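Similar to sp|P32453 Saccharomyces cerevisiae YNL315c ATP11 (Candida glabrata CBS 138, PDB 2P4F) probably acts as a mitochondrial chaperone of the ATP11 family, binding unfolded protein. Local coordinates at residues Ala136-Tyr140 / Val141-Gln145. Sequence-based numbering, arbitrary orientation.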
loop_
_atom_site.group_PDB
_atom_site.type_symbol
_atom_site.label_atom_id
_atom_site.label_comp_id
_atom_site.label_asym_id
_atom_site.label_seq_id
_atom_site.Cartn_x
_atom_site.Cartn_y
_atom_site.Cartn_z
ATOM N N ALA A 136 -7.568 3.891 6.252
ATOM C CA ALA A 136 -7.995 2.571 6.718
ATOM C C ALA A 136 -7.407 2.313 8.086
ATOM O O ALA A 136 -6.428 2.965 8.471
ATOM C CB ALA A 136 -7.554 1.464 5.755
ATOM N N VAL A 137 -8.025 1.348 8.765
ATOM C CA VAL A 137 -7.432 0.768 9.957
ATOM C C VAL A 137 -7.361 -0.744 9.722
ATOM O O VAL A 137 -8.427 -1.320 9.419
ATOM C CB VAL A 137 -8.267 1.118 11.189
ATOM C CG1 VAL A 137 -7.678 0.445 12.415
ATOM C CG2 VAL A 137 -8.301 2.631 11.350
ATOM N N VAL A 138 -6.212 -1.358 9.834
ATOM C CA VAL A 138 -5.917 -2.747 9.456
ATOM C C VAL A 138 -5.471 -3.525 10.665
ATOM O O VAL A 138 -4.617 -3.012 11.385
ATOM C CB VAL A 138 -4.774 -2.750 8.391
ATOM C CG1 VAL A 138 -4.421 -4.116 7.888
ATOM C CG2 VAL A 138 -5.164 -1.854 7.199
ATOM N N PRO A 139 -5.992 -4.691 11.000
ATOM C CA PRO A 139 -5.414 -5.416 12.152
ATOM C C PRO A 139 -4.022 -5.876 11.778
ATOM O O PRO A 139 -3.729 -6.277 10.636
ATOM C CB PRO A 139 -6.315 -6.641 12.372
ATOM C CG PRO A 139 -7.085 -6.770 11.117
ATOM C CD PRO A 139 -7.124 -5.431 10.431
ATOM N N TYR A 140 -3.154 -5.826 12.776
ATOM C CA TYR A 140 -1.763 -6.183 12.506
ATOM C C TYR A 140 -1.603 -7.683 12.303
ATOM O O TYR A 140 -1.122 -8.138 11.250
ATOM C CB TYR A 140 -0.885 -5.662 13.650
ATOM C CG TYR A 140 0.570 -5.988 13.329
ATOM C CD1 TYR A 140 1.286 -5.287 12.362
ATOM C CD2 TYR A 140 1.231 -7.008 14.031
ATOM C CE1 TYR A 140 2.620 -5.576 12.066
ATOM C CE2 TYR A 140 2.561 -7.289 13.722
ATOM C CZ TYR A 140 3.239 -6.581 12.758
ATOM O OH TYR A 140 4.537 -6.881 12.485
ATOM N N VAL A 141 -1.931 -8.491 13.311
ATOM C CA VAL A 141 -1.524 -9.899 13.229
ATOM C C VAL A 141 -2.293 -10.534 12.079
ATOM O O VAL A 141 -1.702 -11.242 11.260
ATOM C CB VAL A 141 -1.754 -10.634 14.565
ATOM C CG1 VAL A 141 -1.728 -12.156 14.437
ATOM C CG2 VAL A 141 -0.722 -10.225 15.615
ATOM N N LYS A 142 -3.600 -10.231 12.033
ATOM C CA LYS A 142 -4.466 -10.891 11.069
ATOM C C LYS A 142 -4.125 -10.526 9.632
ATOM O O LYS A 142 -4.225 -11.365 8.741
ATOM C CB LYS A 142 -5.930 -10.553 11.392
ATOM C CG LYS A 142 -6.919 -11.168 10.418
ATOM C CD LYS A 142 -8.358 -10.786 10.775
ATOM C CE LYS A 142 -9.332 -11.771 10.162
ATOM N NZ LYS A 142 -10.412 -11.159 9.339
ATOM N N THR A 143 -3.757 -9.270 9.401
ATOM C CA THR A 143 -3.635 -8.821 8.006
ATOM C C THR A 143 -2.334 -8.152 7.622
ATOM O O THR A 143 -1.620 -8.502 6.670
ATOM C CB THR A 143 -4.802 -7.841 7.731
ATOM O OG1 THR A 143 -6.022 -8.586 7.944
ATOM C CG2 THR A 143 -4.731 -7.322 6.304
ATOM N N PHE A 144 -1.952 -7.116 8.385
ATOM C CA PHE A 144 -0.768 -6.396 7.916
ATOM C C PHE A 144 0.519 -7.164 8.056
ATOM O O PHE A 144 1.419 -7.010 7.210
ATOM C CB PHE A 144 -0.645 -5.067 8.694
ATOM C CG PHE A 144 0.412 -4.185 8.010
ATOM C CD1 PHE A 144 0.068 -3.510 6.841
ATOM C CD2 PHE A 144 1.693 -4.062 8.534
ATOM C CE1 PHE A 144 1.008 -2.727 6.212
ATOM C CE2 PHE A 144 2.638 -3.280 7.882
ATOM C CZ PHE A 144 2.297 -2.622 6.712
ATOM N N GLN A 145 0.672 -7.964 9.103
ATOM C CA GLN A 145 1.953 -8.625 9.348
ATOM C C GLN A 145 2.412 -9.453 8.157
ATOM O O GLN A 145 3.604 -9.439 7.790
ATOM C CB GLN A 145 1.826 -9.493 10.604
ATOM C CG GLN A 145 3.115 -10.187 10.977
ATOM C CD GLN A 145 3.006 -10.822 12.362
ATOM O OE1 GLN A 145 2.019 -11.460 12.734
ATOM N NE2 GLN A 145 4.035 -10.624 13.169
#
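Tyr140 leans across the first turn of the helix it opens and meets Phe144 and Gln145. Its CB only starts the path. With CG anti to the backbone N (chi1 -178°), the ring swings slantwise over Phe144 and Gln145: CD1 and CE1 pass at a slant by CD2 of Phe144, CE1 lying 4.0 Å from that atom at the edge of the Phe144 ring. On the other flank CD2 is 4.1 Å from CG2 of Val141. Farther out, CE2 comes near the amide of Gln145, whose CB lies 4.0 Å from the centroid of the Tyr140 ring, 18° off its normal, a CH-pi contact over one face. At the tip, CZ and OH lie near CG of Gln145.

The backbone beneath opens in a wide, pi-type turn. The carbonyl O of Pro139, the N-cap residue, accepts a nearly straight hydrogen bond from N of Phe144 (3.0 Å) in the carbonyl plane, and a more bent one from N of Thr143 (3.2 Å), which stands above that plane. Gln145 N repeats the five-residue step to Tyr140 O at 2.8 Å. Against this turn, Val138 puts CG1 3.6 Å from CG2 of Thr143, their side chains crossing at about a right angle.

The N-to-C directions of 136-139 and 141-145 stand 113° apart, as the outermost strand 133-139 of the half-barrel's antiparallel sheet turns directly into helix 140-153. Strand 229-236 pairs alongside, Asp228 OD1, just before it, accepts a hydrogen bond from Val141 N, and the Phe144 ring meets Phe219 of strand 215-220.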